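Local coordinates for conserved hypothetical exported protein (Bacteroides fragilis, PDB 4JJA), which is of unproven function but probably acts as an exported peptidoglycan beta-N-acetylmuramidase, hydrolysing cell-wall glycan, at residues Asn263-Pro268 with Asn281-Gly286. Numbering follows the deposited sequence.
Sequences NYNFTP and NKLCHG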
ATOM      1  N   ASN A 263      16.738 -26.405  -0.955  0.50 21.75           N
ATOM      2  CA  ASN A 263      16.095 -27.299   0.051  0.50 21.08           C
ATOM      3  C   ASN A 263      14.582 -27.051   0.280  0.50 19.10           C
ATOM      4  O   ASN A 263      14.017 -27.419   1.325  0.50 20.01           O
ATOM      5  CB  ASN A 263      16.760 -27.094   1.427  0.50 21.83           C
ATOM      6  CG  ASN A 263      18.114 -27.789   1.552  0.50 24.74           C
ATOM      7  OD1 ASN A 263      18.416 -28.747   0.840  0.50 28.92           O
ATOM      8  ND2 ASN A 263      18.927 -27.296   2.449  0.50 28.17           N
ATOM      9  N   TYR A 264      13.971 -26.314  -0.627  1.00 16.65           N
ATOM     10  CA  TYR A 264      12.546 -26.068  -0.665  1.00 14.00           C
ATOM     11  C   TYR A 264      12.090 -25.954  -2.107  1.00 12.99           C
ATOM     12  O   TYR A 264      12.809 -25.430  -2.940  1.00 12.95           O
ATOM     13  CB  TYR A 264      12.220 -24.799   0.124  1.00 13.38           C
ATOM     14  CG  TYR A 264      10.775 -24.388   0.085  1.00 12.92           C
ATOM     15  CD1 TYR A 264       9.805 -25.129   0.762  1.00 15.82           C
ATOM     16  CD2 TYR A 264      10.383 -23.258  -0.581  1.00 12.72           C
ATOM     17  CE1 TYR A 264       8.453 -24.766   0.709  1.00 16.17           C
ATOM     18  CE2 TYR A 264       9.069 -22.860  -0.623  1.00 14.40           C
ATOM     19  CZ  TYR A 264       8.110 -23.617  -0.007  1.00 14.07           C
ATOM     20  OH  TYR A 264       6.800 -23.270  -0.097  1.00 18.37           O
ATOM     21  N   ASN A 265      10.876 -26.397  -2.368  1.00 11.89           N
ATOM     22  CA  ASN A 265      10.254 -26.222  -3.648  1.00 12.85           C
ATOM     23  C   ASN A 265       8.762 -26.071  -3.496  1.00 11.71           C
ATOM     24  O   ASN A 265       8.191 -26.401  -2.449  1.00 13.62           O
ATOM     25  CB  ASN A 265      10.640 -27.323  -4.619  1.00 14.28           C
ATOM     26  CG  ASN A 265      10.270 -28.676  -4.160  1.00 18.40           C
ATOM     27  OD1 ASN A 265       9.087 -29.023  -4.033  1.00 23.33           O
ATOM     28  ND2 ASN A 265      11.294 -29.495  -3.974  1.00 23.46           N
ATOM     29  N   PHE A 266       8.146 -25.495  -4.505  1.00 11.18           N
ATOM     30  CA  PHE A 266       6.716 -25.248  -4.567  1.00 11.16           C
ATOM     31  C   PHE A 266       6.271 -25.178  -5.987  1.00 11.06           C
ATOM     32  O   PHE A 266       7.056 -24.902  -6.864  1.00 11.42           O
ATOM     33  CB  PHE A 266       6.347 -23.961  -3.815  1.00 10.48           C
ATOM     34  CG  PHE A 266       6.984 -22.723  -4.352  1.00 11.22           C
ATOM     35  CD1 PHE A 266       8.233 -22.323  -3.904  1.00 10.39           C
ATOM     36  CD2 PHE A 266       6.347 -21.935  -5.300  1.00 10.36           C
ATOM     37  CE1 PHE A 266       8.813 -21.158  -4.417  1.00 10.81           C
ATOM     38  CE2 PHE A 266       6.957 -20.755  -5.771  1.00 10.47           C
ATOM     39  CZ  PHE A 266       8.187 -20.373  -5.333  1.00 11.44           C
ATOM     40  N   THR A 267       4.986 -25.370  -6.228  1.00 11.19           N
ATOM     41  CA  THR A 267       4.438 -25.263  -7.555  1.00 10.92           C
ATOM     42  C   THR A 267       3.228 -24.360  -7.530  1.00 10.82           C
ATOM     43  O   THR A 267       2.169 -24.710  -6.998  1.00 11.36           O
ATOM     44  CB  THR A 267       4.012 -26.663  -8.105  1.00 11.86           C
ATOM     45  OG1 THR A 267       5.149 -27.549  -8.053  1.00 14.79           O
ATOM     46  CG2 THR A 267       3.445 -26.545  -9.520  1.00 13.31           C
ATOM     47  N   PRO A 268       3.348 -23.163  -8.119  1.00 10.22           N
ATOM     48  CA  PRO A 268       2.181 -22.309  -8.241  1.00 10.47           C
ATOM     49  C   PRO A 268       1.027 -23.008  -8.986  1.00  9.99           C
ATOM     50  O   PRO A 268       1.235 -23.650 -10.032  1.00 11.03           O
ATOM     51  CB  PRO A 268       2.721 -21.084  -9.008  1.00 10.14           C
ATOM     52  CG  PRO A 268       4.194 -21.107  -8.691  1.00 10.33           C
ATOM     53  CD  PRO A 268       4.537 -22.559  -8.730  1.00  9.65           C
ATOM     54  N   ASN A 281       2.085 -23.949 -12.633  1.00 11.69           N
ATOM     55  CA  ASN A 281       2.260 -25.375 -12.832  1.00 11.78           C
ATOM     56  C   ASN A 281       3.706 -25.831 -13.057  1.00 12.34           C
ATOM     57  O   ASN A 281       3.947 -26.964 -13.459  1.00 15.21           O
ATOM     58  CB  ASN A 281       1.321 -25.921 -13.908  1.00 12.64           C
ATOM     59  CG  ASN A 281      -0.160 -25.822 -13.513  1.00 11.76           C
ATOM     60  OD1 ASN A 281      -0.525 -25.978 -12.344  1.00 12.13           O
ATOM     61  ND2 ASN A 281      -1.024 -25.548 -14.482  1.00 13.78           N
ATOM     62  N   LYS A 282       4.663 -24.979 -12.721  1.00 12.68           N
ATOM     63  CA  LYS A 282       6.091 -25.303 -12.724  1.00 14.35           C
ATOM     64  C   LYS A 282       6.622 -25.537 -11.347  1.00 13.52           C
ATOM     65  O   LYS A 282       6.329 -24.760 -10.452  1.00 13.62           O
ATOM     66  CB  LYS A 282       6.920 -24.091 -13.239  1.00 16.48           C
ATOM     67  CG  LYS A 282       6.494 -23.507 -14.479  1.00 22.01           C
ATOM     68  CD  LYS A 282       6.878 -24.353 -15.624  1.00 22.25           C
ATOM     69  CE  LYS A 282       6.922 -23.474 -16.887  1.00 20.53           C
ATOM     70  NZ  LYS A 282       7.549 -24.335 -17.910  1.00 15.19           N
ATOM     71  N   LEU A 283       7.493 -26.518 -11.204  1.00 12.75           N
ATOM     72  CA  LEU A 283       8.165 -26.788  -9.982  1.00 13.45           C
ATOM     73  C   LEU A 283       9.237 -25.718  -9.813  1.00 12.39           C
ATOM     74  O   LEU A 283      10.175 -25.601 -10.619  1.00 15.14           O
ATOM     75  CB  LEU A 283       8.806 -28.191  -9.945  1.00 13.68           C
ATOM     76  CG  LEU A 283       9.483 -28.545  -8.630  1.00 16.42           C
ATOM     77  CD1 LEU A 283       8.478 -28.588  -7.485  1.00 18.55           C
ATOM     78  CD2 LEU A 283      10.262 -29.871  -8.808  1.00 21.95           C
ATOM     79  N   CYS A 284       9.072 -24.883  -8.797  1.00 11.28           N
ATOM     80  CA  CYS A 284       9.981 -23.803  -8.442  1.00 11.56           C
ATOM     81  C   CYS A 284      10.849 -24.203  -7.272  1.00 11.39           C
ATOM     82  O   CYS A 284      10.357 -24.727  -6.265  1.00 13.90           O
ATOM     83  CB  CYS A 284       9.184 -22.556  -8.076  1.00 11.11           C
ATOM     84  SG  CYS A 284       8.255 -21.863  -9.453  1.00 12.04           S
ATOM     85  N   HIS A 285      12.132 -23.979  -7.388  1.00 10.89           N
ATOM     86  CA  HIS A 285      13.091 -24.272  -6.348  1.00 10.45           C
ATOM     87  C   HIS A 285      13.492 -22.961  -5.689  1.00 10.36           C
ATOM     88  O   HIS A 285      13.718 -21.977  -6.390  1.00 10.87           O
ATOM     89  CB  HIS A 285      14.298 -24.932  -6.967  1.00 11.50           C
ATOM     90  CG  HIS A 285      13.946 -26.190  -7.691  1.00 12.71           C
ATOM     91  ND1 HIS A 285      13.647 -27.373  -7.056  1.00 16.69           N
ATOM     92  CD2 HIS A 285      13.769 -26.419  -9.014  1.00 14.54           C
ATOM     93  CE1 HIS A 285      13.345 -28.285  -7.959  1.00 17.00           C
ATOM     94  NE2 HIS A 285      13.389 -27.743  -9.154  1.00 16.72           N
ATOM     95  N   GLY A 286      13.616 -22.959  -4.364  1.00 10.46           N
ATOM     96  CA  GLY A 286      13.957 -21.749  -3.686  1.00 11.08           C
ATOM     97  C   GLY A 286      13.958 -21.816  -2.186  1.00 10.22           C
ATOM     98  O   GLY A 286      14.443 -22.788  -1.616  1.00 11.04           O
TER
HETATM   99  O   HOH W   1      15.690 -23.738   0.562  1.00 23.62           O
HETATM  100  O   HOH W   2      14.155 -28.230  -4.470  1.00 29.11           O
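Phe266 and Cys284 face each other as a hydrogen-bonded pair in a short antiparallel strand contact, where strand 265-266 forms one outer edge of a three-stranded sheet in the C-terminal NamZ family region. Two backbone bonds define the pair: Phe266 N donates to Cys284 O, and Cys284 N returns to Phe266 O at 2.8 Å (N-H...O 163°). The ladder is extended by Gly286 N to Tyr264 O on one side and, beyond the regular strand, by Asn281 N to Pro268 O. On the Phe266 face, chi1 of 61° sets CG of that residue between its own backbone N and carbonyl carbon, and from there the ring turns toward the partner strand and lies across Cys284 CB, which meets one ring face, offset toward the rim. The CH-pi geometry is clear: CB stands 3.7 Å from the ring centroid and 16° off the normal. Cys284 SG lies more obliquely, 4.7 Å from the Phe266 centroid, and touches Pro268 CD. Val253 of strand 253-256 also touches the Phe266 side chain. Asn265 and His285, on the other face, form the non-hydrogen-bonded pair and are more exposed than the buried Phe266 and Cys284. A water lying in the plane of the imidazole joins His285 ND1, at 2.8 Å, to Asn265 ND2, which donates to it at 3.2 Å. Leu283 reaches back with CD1, which lies 3.5 Å from Asn265 OD1 and equally near Thr267 OG1; the Thr267 and Leu283 side chains cross at about a right angle. Past the strands, Thr267 CG2 rests on the Asn281-Lys282 backbone, while Asn281 OD1 bonds to Arg269. Twelve residues forming neither helix nor strand link the segments, and the alternation of hydrogen-bonded and non-hydrogen-bonded pairs is that of an antiparallel beta ladder, here between an edge strand and the central strand of a small sheet.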